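Local coordinates for protein lectin (Lotus tetragonolobus, PDB 2EIG) that binds carbohydrate, probably L-fucosyl-containing glycans, as a four-chain legume seed lectin that carries one manganese and one calcium ion per subunit, at residues V36-S41 with N96-Y101; E118-S121 with W126-K129; W151-G156 with E212-D217. All coordinates share one frame; numbering follows the deposited sequence.

Interaction 1 (V36-S41 with N96-Y101); sequences VNRTTS and NSQGGY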
loop_
_atom_site.group_PDB
_atom_site.type_symbol
_atom_site.label_atom_id
_atom_site.label_comp_id
_atom_site.label_asym_id
_atom_site.label_seq_id
_atom_site.Cartn_x
_atom_site.Cartn_y
_atom_site.Cartn_z
ATOM N N VAL A 36 -7.866 40.080 -11.417
ATOM C CA VAL A 36 -7.373 40.761 -10.260
ATOM C C VAL A 36 -5.838 40.726 -10.113
ATOM O O VAL A 36 -5.232 41.706 -9.706
ATOM C CB VAL A 36 -8.144 40.205 -9.038
ATOM C CG1 VAL A 36 -7.260 39.750 -7.895
ATOM C CG2 VAL A 36 -9.217 41.229 -8.616
ATOM N N ASN A 37 -5.251 39.604 -10.500
ATOM C CA ASN A 37 -3.844 39.263 -10.238
ATOM C C ASN A 37 -3.717 38.052 -9.269
ATOM O O ASN A 37 -4.387 37.054 -9.516
ATOM C CB ASN A 37 -2.913 40.521 -10.066
ATOM C CG ASN A 37 -2.356 40.742 -8.641
ATOM O OD1 ASN A 37 -1.123 40.743 -8.433
ATOM N ND2 ASN A 37 -3.259 41.036 -7.677
ATOM N N ARG A 38 -2.877 38.108 -8.235
ATOM C CA ARG A 38 -2.679 36.984 -7.339
ATOM C C ARG A 38 -3.935 36.756 -6.532
ATOM O O ARG A 38 -4.495 37.672 -5.898
ATOM C CB ARG A 38 -1.536 37.254 -6.357
ATOM C CG ARG A 38 -0.192 37.503 -7.049
ATOM C CD ARG A 38 0.847 37.910 -6.063
ATOM N NE ARG A 38 2.139 38.063 -6.733
ATOM C CZ ARG A 38 3.242 38.542 -6.158
ATOM N NH1 ARG A 38 3.223 38.924 -4.885
ATOM N NH2 ARG A 38 4.387 38.619 -6.860
ATOM N N THR A 39 -4.403 35.527 -6.537
ATOM C CA THR A 39 -5.500 35.224 -5.658
ATOM C C THR A 39 -5.161 34.001 -4.840
ATOM O O THR A 39 -4.376 33.182 -5.235
ATOM C CB THR A 39 -6.842 34.992 -6.419
ATOM O OG1 THR A 39 -6.684 33.860 -7.288
ATOM C CG2 THR A 39 -7.251 36.254 -7.202
ATOM N N THR A 40 -5.780 33.929 -3.681
ATOM C CA THR A 40 -5.856 32.711 -2.918
ATOM C C THR A 40 -7.290 32.585 -2.509
ATOM O O THR A 40 -7.871 33.556 -2.055
ATOM C CB THR A 40 -4.996 32.774 -1.656
ATOM O OG1 THR A 40 -3.663 33.103 -2.055
ATOM C CG2 THR A 40 -5.035 31.423 -0.895
ATOM N N SER A 41 -7.816 31.370 -2.636
ATOM C CA SER A 41 -9.187 31.029 -2.329
ATOM C C SER A 41 -9.231 29.708 -1.597
ATOM O O SER A 41 -8.630 28.725 -2.055
ATOM C CB SER A 41 -9.942 30.783 -3.660
ATOM O OG SER A 41 -9.906 31.955 -4.454
ATOM N N ASN A 96 2.479 33.203 3.541
ATOM C CA ASN A 96 3.471 32.689 2.544
ATOM C C ASN A 96 3.025 31.485 1.681
ATOM O O ASN A 96 3.842 30.648 1.230
ATOM C CB ASN A 96 4.814 32.392 3.228
ATOM C CG ASN A 96 5.082 33.307 4.398
ATOM O OD1 ASN A 96 5.014 32.882 5.561
ATOM N ND2 ASN A 96 5.357 34.566 4.119
ATOM N N SER A 97 1.712 31.419 1.433
ATOM C CA SER A 97 1.108 30.346 0.651
ATOM C C SER A 97 0.655 30.743 -0.776
ATOM O O SER A 97 -0.043 29.990 -1.439
ATOM C CB SER A 97 -0.042 29.733 1.436
ATOM O OG SER A 97 -1.059 30.695 1.724
ATOM N N GLN A 98 1.053 31.932 -1.239
ATOM C CA GLN A 98 0.655 32.408 -2.579
ATOM C C GLN A 98 1.212 31.559 -3.692
ATOM O O GLN A 98 2.176 30.787 -3.490
ATOM C CB GLN A 98 0.990 33.891 -2.779
ATOM C CG GLN A 98 0.076 34.823 -1.970
ATOM C CD GLN A 98 0.277 36.261 -2.373
ATOM O OE1 GLN A 98 -0.662 36.932 -2.859
ATOM N NE2 GLN A 98 1.521 36.731 -2.249
ATOM N N GLY A 99 0.615 31.702 -4.879
ATOM C CA GLY A 99 1.188 31.107 -6.094
ATOM C C GLY A 99 1.293 29.589 -6.011
ATOM O O GLY A 99 0.301 28.865 -5.733
ATOM N N GLY A 100 2.503 29.103 -6.237
ATOM C CA GLY A 100 2.751 27.675 -6.343
ATOM C C GLY A 100 2.601 26.907 -5.032
ATOM O O GLY A 100 2.606 25.661 -5.061
ATOM N N TYR A 101 2.515 27.642 -3.921
ATOM C CA TYR A 101 2.250 27.060 -2.579
ATOM C C TYR A 101 0.772 26.756 -2.346
ATOM O O TYR A 101 0.405 26.195 -1.320
ATOM C CB TYR A 101 2.807 27.930 -1.481
ATOM C CG TYR A 101 4.302 28.023 -1.571
ATOM C CD1 TYR A 101 5.103 26.898 -1.244
ATOM C CD2 TYR A 101 4.929 29.192 -2.050
ATOM C CE1 TYR A 101 6.488 26.930 -1.381
ATOM C CE2 TYR A 101 6.335 29.240 -2.189
ATOM C CZ TYR A 101 7.106 28.104 -1.841
ATOM O OH TYR A 101 8.499 28.089 -1.940
HETATM O O HOH W 1 -1.542 33.384 -5.018
HETATM O O HOH W 2 -2.077 32.832 0.172
HETATM O O HOH W 3 -3.248 35.806 -2.876
#
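Q98 lays its side-chain amide beside R38, and the contact is mostly made by these two exposed side chains. Packing comes first. OE1 of Q98 lies 3.6 Å from CB of R38 and touches CD of the same residue. NE2 of Q98 sits 3.8 Å from NH1 of R38. The two side chains cross at about a right angle, with the guanidinium and amide planes 86° apart. The R38 chain is extended from CG to NE, and its CD passes across the amide near OE1 and NE2. Its guanidinium also makes a cation-pi contact with W209.

The contact joins the start of strand 39-50 to the long loop between strands 81-88 and 115-120 of the legume lectin fold. The side chain of Q98 is about 12 Å from the calcium ion.

Water supplies the polar links. One water gives a hydrogen bond to O of T39 (2.8 Å) and accepts one from N of G99 (2.7 Å). OG1 of T40 holds two more waters. One of them donates to OG of S97 (2.8 Å). The other donates to OE1 of Q98 (2.8 Å). OG of S97 is also hydrogen-bonded to O of P94.

Interaction 2 (E118-S121 with W126-K129); sequences EFDS and WDPK. With MN (manganese (II) ion), chain F; CA (calcium ion), chain G.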
loop_
_atom_site.group_PDB
_atom_site.type_symbol
_atom_site.label_atom_id
_atom_site.label_comp_id
_atom_site.label_asym_id
_atom_site.label_seq_id
_atom_site.Cartn_x
_atom_site.Cartn_y
_atom_site.Cartn_z
ATOM N N GLU A 118 -3.754 17.749 -5.435
ATOM C CA GLU A 118 -3.551 18.984 -6.160
ATOM C C GLU A 118 -3.693 18.746 -7.637
ATOM O O GLU A 118 -3.351 17.700 -8.177
ATOM C CB GLU A 118 -2.171 19.627 -5.871
ATOM C CG GLU A 118 -1.033 18.738 -6.374
ATOM C CD GLU A 118 0.322 19.409 -6.331
ATOM O OE1 GLU A 118 0.701 20.011 -5.325
ATOM O OE2 GLU A 118 1.015 19.289 -7.334
ATOM N N PHE A 119 -4.166 19.773 -8.298
ATOM C CA PHE A 119 -4.334 19.761 -9.725
ATOM C C PHE A 119 -3.508 21.002 -10.007
ATOM O O PHE A 119 -3.951 22.127 -9.862
ATOM C CB PHE A 119 -5.809 19.928 -10.102
ATOM C CG PHE A 119 -6.676 18.756 -9.721
ATOM C CD1 PHE A 119 -7.318 18.714 -8.485
ATOM C CD2 PHE A 119 -6.821 17.663 -10.593
ATOM C CE1 PHE A 119 -8.124 17.634 -8.119
ATOM C CE2 PHE A 119 -7.628 16.587 -10.241
ATOM C CZ PHE A 119 -8.286 16.560 -9.001
ATOM N N ASP A 120 -2.279 20.777 -10.397
ATOM C CA ASP A 120 -1.284 21.799 -10.421
ATOM C C ASP A 120 -1.029 22.096 -11.900
ATOM O O ASP A 120 -0.645 21.214 -12.659
ATOM C CB ASP A 120 -0.021 21.241 -9.729
ATOM C CG ASP A 120 1.086 22.255 -9.578
ATOM O OD1 ASP A 120 1.956 22.069 -8.711
ATOM O OD2 ASP A 120 1.154 23.241 -10.325
ATOM N N SER A 121 -1.247 23.352 -12.287
ATOM C CA SER A 121 -1.218 23.749 -13.704
ATOM C C SER A 121 0.122 24.375 -14.087
ATOM O O SER A 121 0.275 24.858 -15.174
ATOM C CB SER A 121 -2.323 24.769 -13.944
ATOM O OG SER A 121 -2.235 25.842 -13.023
ATOM N N TRP A 126 9.915 22.589 -7.568
ATOM C CA TRP A 126 9.783 21.412 -6.732
ATOM C C TRP A 126 8.820 20.416 -7.350
ATOM O O TRP A 126 8.586 19.317 -6.820
ATOM C CB TRP A 126 9.259 21.845 -5.364
ATOM C CG TRP A 126 7.949 22.693 -5.487
ATOM C CD1 TRP A 126 6.707 22.235 -5.775
ATOM C CD2 TRP A 126 7.828 24.131 -5.358
ATOM N NE1 TRP A 126 5.803 23.283 -5.795
ATOM C CE2 TRP A 126 6.463 24.452 -5.532
ATOM C CE3 TRP A 126 8.739 25.164 -5.101
ATOM C CZ2 TRP A 126 5.987 25.757 -5.453
ATOM C CZ3 TRP A 126 8.276 26.460 -5.036
ATOM C CH2 TRP A 126 6.892 26.748 -5.226
ATOM N N ASP A 127 8.225 20.830 -8.459
ATOM C CA ASP A 127 7.289 20.034 -9.202
ATOM C C ASP A 127 7.974 18.975 -10.024
ATOM O O ASP A 127 9.158 19.118 -10.324
ATOM C CB ASP A 127 6.429 20.943 -10.087
ATOM C CG ASP A 127 5.327 21.568 -9.312
ATOM O OD1 ASP A 127 4.891 20.886 -8.371
ATOM O OD2 ASP A 127 4.960 22.724 -9.587
ATOM N N PRO A 128 7.232 17.921 -10.383
ATOM C CA PRO A 128 7.847 16.791 -11.054
ATOM C C PRO A 128 8.675 17.264 -12.259
ATOM O O PRO A 128 8.119 17.686 -13.308
ATOM C CB PRO A 128 6.666 15.900 -11.438
ATOM C CG PRO A 128 5.569 16.249 -10.490
ATOM C CD PRO A 128 5.794 17.703 -10.097
ATOM N N LYS A 129 9.994 17.265 -12.005
ATOM C CA LYS A 129 11.103 17.741 -12.873
ATOM C C LYS A 129 11.276 16.637 -13.847
ATOM O O LYS A 129 12.349 16.503 -14.510
ATOM C CB LYS A 129 12.433 17.817 -12.095
ATOM C CG LYS A 129 13.149 19.150 -12.077
ATOM C CD LYS A 129 14.357 19.107 -11.084
ATOM C CE LYS A 129 14.148 18.143 -9.901
ATOM N NZ LYS A 129 13.098 18.585 -8.906
HETATM MN MN MN F . 2.905 20.254 -7.865
HETATM CA CA CA G . 3.114 24.183 -9.156
HETATM O O HOH W 4 2.972 21.163 -5.890
HETATM O O HOH W 5 3.086 24.015 -6.874
HETATM O O HOH W 6 3.886 18.382 -7.144
HETATM O O HOH W 7 1.539 25.918 -9.059
#
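D120, at the end of strand 115-120, faces D127 in the following loop, with their CA atoms 8.8 Å apart, and both side chains start out toward the other segment. The two side chains come from opposite directions, and their carboxylate planes are 77° apart. OD1 of D120 lies 3.2 Å from OD1 of D127. Both oxygens bind manganese, which would offset the repulsion between like charges.

D120 holds both metals. Its OD1 bridges them, at 2.2 Å from manganese and 2.5 Å from calcium. OD2 of D120 binds calcium as well, making that carboxylate bidentate. CG of D120 is anti to the backbone N (chi1 -175°), and this carries the carboxylate out between the ions. D127 divides its oxygens instead. OD1 goes to manganese at 2.1 Å and OD2 to calcium at 2.4 Å.

E118 binds manganese through OE2 alone, at 2.2 Å. Its OE1 accepts a hydrogen bond of 2.6 Å from a water that is itself a manganese ligand. The indole of W126 acts in the second shell: its NE1 donates to a water bound to calcium. One further water binds manganese directly, and one further water binds calcium.

NE2 of H135 completes the manganese site, while the backbone O of H122 and OD1 of N124 complete that of calcium. This is the paired metal site of legume lectins, which in relatives orders the nearby sugar-binding loops and probably does so here.

Strand 115-120 lies between strands 81-88 and 135-140 in the seven-stranded sheet. Backbone hydrogen bonds join F119 to V82 and E118 to G137. P128 packs on H135 of strand 135-140, and the ring of W126 stacks on Y101.

Interaction 3 (W151-G156 with E212-D217); sequences WNRVSG and ERERHD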
loop_
_atom_site.group_PDB
_atom_site.type_symbol
_atom_site.label_atom_id
_atom_site.label_comp_id
_atom_site.label_asym_id
_atom_site.label_seq_id
_atom_site.Cartn_x
_atom_site.Cartn_y
_atom_site.Cartn_z
ATOM N N TRP A 151 -0.867 15.411 -16.034
ATOM C CA TRP A 151 -2.227 15.851 -16.246
ATOM C C TRP A 151 -2.290 16.637 -17.567
ATOM O O TRP A 151 -1.605 17.628 -17.728
ATOM C CB TRP A 151 -2.725 16.700 -15.052
ATOM C CG TRP A 151 -4.019 17.417 -15.247
ATOM C CD1 TRP A 151 -5.092 16.981 -15.953
ATOM C CD2 TRP A 151 -4.405 18.695 -14.687
ATOM N NE1 TRP A 151 -6.105 17.904 -15.907
ATOM C CE2 TRP A 151 -5.707 18.976 -15.151
ATOM C CE3 TRP A 151 -3.770 19.625 -13.857
ATOM C CZ2 TRP A 151 -6.408 20.131 -14.782
ATOM C CZ3 TRP A 151 -4.438 20.764 -13.510
ATOM C CH2 TRP A 151 -5.759 21.015 -13.977
ATOM N N ASN A 152 -3.080 16.117 -18.508
ATOM C CA ASN A 152 -3.369 16.815 -19.749
ATOM C C ASN A 152 -4.279 17.965 -19.453
ATOM O O ASN A 152 -5.493 17.861 -19.595
ATOM C CB ASN A 152 -4.071 15.862 -20.708
ATOM C CG ASN A 152 -4.283 16.475 -22.092
ATOM O OD1 ASN A 152 -3.429 17.228 -22.590
ATOM N ND2 ASN A 152 -5.431 16.147 -22.725
ATOM N N ARG A 153 -3.739 19.083 -19.031
ATOM C CA ARG A 153 -4.686 20.125 -18.602
ATOM C C ARG A 153 -5.297 20.707 -19.888
ATOM O O ARG A 153 -4.561 21.067 -20.803
ATOM C CB ARG A 153 -3.995 21.162 -17.758
ATOM C CG ARG A 153 -4.775 22.401 -17.538
ATOM C CD ARG A 153 -3.833 23.504 -17.095
ATOM N NE ARG A 153 -4.521 24.768 -16.831
ATOM C CZ ARG A 153 -4.890 25.642 -17.770
ATOM N NH1 ARG A 153 -4.704 25.392 -19.052
ATOM N NH2 ARG A 153 -5.475 26.768 -17.429
ATOM N N VAL A 154 -6.634 20.750 -19.950
ATOM C CA VAL A 154 -7.339 21.295 -21.131
ATOM C C VAL A 154 -8.215 22.420 -20.624
ATOM O O VAL A 154 -9.156 22.215 -19.841
ATOM C CB VAL A 154 -8.182 20.191 -21.941
ATOM C CG1 VAL A 154 -9.009 20.807 -23.099
ATOM C CG2 VAL A 154 -7.271 19.038 -22.463
ATOM N N SER A 155 -7.919 23.613 -21.099
ATOM C CA SER A 155 -8.705 24.789 -20.741
ATOM C C SER A 155 -10.198 24.630 -20.978
ATOM O O SER A 155 -10.639 24.340 -22.093
ATOM C CB SER A 155 -8.213 25.994 -21.515
ATOM O OG SER A 155 -8.892 27.142 -21.088
ATOM N N GLY A 156 -10.981 24.828 -19.928
ATOM C CA GLY A 156 -12.438 24.737 -20.040
ATOM C C GLY A 156 -12.980 23.343 -20.062
ATOM O O GLY A 156 -14.212 23.151 -20.114
ATOM N N GLU A 212 0.728 34.826 -14.243
ATOM C CA GLU A 212 0.187 33.504 -14.528
ATOM C C GLU A 212 -1.126 33.349 -13.751
ATOM O O GLU A 212 -1.214 33.738 -12.615
ATOM C CB GLU A 212 1.170 32.405 -14.086
ATOM C CG GLU A 212 2.438 32.155 -14.935
ATOM C CD GLU A 212 3.592 32.975 -14.508
ATOM O OE1 GLU A 212 3.405 33.971 -13.788
ATOM O OE2 GLU A 212 4.716 32.610 -14.892
ATOM N N ARG A 213 -2.130 32.743 -14.349
ATOM C CA ARG A 213 -3.434 32.663 -13.688
ATOM C C ARG A 213 -4.340 31.819 -14.523
ATOM O O ARG A 213 -4.068 31.553 -15.688
ATOM C CB ARG A 213 -4.039 34.042 -13.508
ATOM C CG ARG A 213 -4.442 34.699 -14.854
ATOM C CD ARG A 213 -4.749 36.119 -14.577
ATOM N NE ARG A 213 -3.529 36.914 -14.665
ATOM C CZ ARG A 213 -3.435 38.161 -14.217
ATOM N NH1 ARG A 213 -4.476 38.685 -13.587
ATOM N NH2 ARG A 213 -2.301 38.859 -14.370
ATOM N N GLU A 214 -5.411 31.367 -13.907
ATOM C CA GLU A 214 -6.439 30.617 -14.595
ATOM C C GLU A 214 -7.697 30.640 -13.699
ATOM O O GLU A 214 -7.610 30.973 -12.515
ATOM C CB GLU A 214 -5.989 29.171 -14.861
ATOM C CG GLU A 214 -5.695 28.442 -13.585
ATOM C CD GLU A 214 -5.095 27.067 -13.755
ATOM O OE1 GLU A 214 -5.158 26.483 -14.879
ATOM O OE2 GLU A 214 -4.586 26.561 -12.714
ATOM N N ARG A 215 -8.847 30.298 -14.267
ATOM C CA ARG A 215 -10.022 30.014 -13.459
ATOM C C ARG A 215 -9.879 28.583 -12.899
ATOM O O ARG A 215 -9.263 27.715 -13.555
ATOM C CB ARG A 215 -11.290 30.110 -14.319
ATOM C CG ARG A 215 -11.571 31.515 -14.980
ATOM C CD ARG A 215 -13.036 31.695 -15.408
ATOM N NE ARG A 215 -13.930 31.500 -14.260
ATOM C CZ ARG A 215 -14.201 32.411 -13.330
ATOM N NH1 ARG A 215 -13.710 33.642 -13.407
ATOM N NH2 ARG A 215 -15.002 32.075 -12.318
ATOM N N HIS A 216 -10.439 28.350 -11.708
ATOM C CA HIS A 216 -10.734 27.004 -11.191
ATOM C C HIS A 216 -12.152 27.062 -10.714
ATOM O O HIS A 216 -12.441 27.680 -9.719
ATOM C CB HIS A 216 -9.832 26.612 -10.018
ATOM C CG HIS A 216 -8.419 27.053 -10.189
ATOM N ND1 HIS A 216 -7.964 28.244 -9.679
ATOM C CD2 HIS A 216 -7.370 26.505 -10.857
ATOM C CE1 HIS A 216 -6.684 28.399 -9.984
ATOM N NE2 HIS A 216 -6.291 27.351 -10.672
ATOM N N ASP A 217 -13.039 26.453 -11.481
ATOM C CA ASP A 217 -14.459 26.554 -11.225
ATOM C C ASP A 217 -14.896 25.163 -11.031
ATOM O O ASP A 217 -14.697 24.292 -11.900
ATOM C CB ASP A 217 -15.195 27.120 -12.427
ATOM C CG ASP A 217 -14.758 28.496 -12.753
ATOM O OD1 ASP A 217 -14.531 28.754 -13.954
ATOM O OD2 ASP A 217 -14.624 29.314 -11.810
#
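In the legume lectin sandwich, the loop leading from strand 147-150 of one sheet to strand 159-166 of the other is joined to strand 214-226 by a salt bridge. It links R153 of the loop to E214, near the N-terminal end of that strand. NE and NH2 of R153 both bond one oxygen. NE of R153 is 2.7 Å from OE1 of E214, and NH2 of R153 is 2.6 Å from the same OE1. Neither bond is straight, with N-H...O angles of 138° and 141°. The NE bond meets the oxygen nearly end-on, while the NH2 bond uses the anti lone pair. The guanidinium and carboxylate are nearly coplanar. The side chains run antiparallel past one another.

With chi1 at 167° the R153 chain leaves opposite its own N and runs extended to NE, which brings NE and NH2 to E214. Its CB lies 3.8 Å above the plane of the W151 ring, over the centre. NH1 of R153 is hydrogen-bonded to OD1 of N72.

The other oxygen of E214 has different partners. NE2 of H216 donates to OE2 of E214 at 2.8 Å, approaching from above the carboxylate plane. OG of S121, next to the metal-binding D120, also hydrogen-bonds to OE2. The carboxylate is therefore gripped at both oxygens, which would limit its rotation. The buried negative charge is probably balanced mainly by R153.

Strand 214-226 pairs with strand 61-72, and V70 of that neighbour packs against W151, R153, E214 and H216. The loop passes from sheet to sheet, as connections do in the jelly-roll beta sandwich of legume lectins.

How the interactions relate
From the N terminus, interaction 1 comes first. It closes a long excursion from the start of strand 39-50 to the loop after strand 81-88. Interaction 2 follows with a very short closure, since only four residues separate its segments around the metals. Interaction 3 closes last, over 55 residues. The three are in series: none nests within or crosses another. They still touch in space. Interactions 1 and 2 meet at W126, and interactions 2 and 3 at S121. W151 of interaction 3 also packs against F119 and D120. N37 lies by R213. Together they tie the metal-bearing sheet to its loops and to strand 214-226.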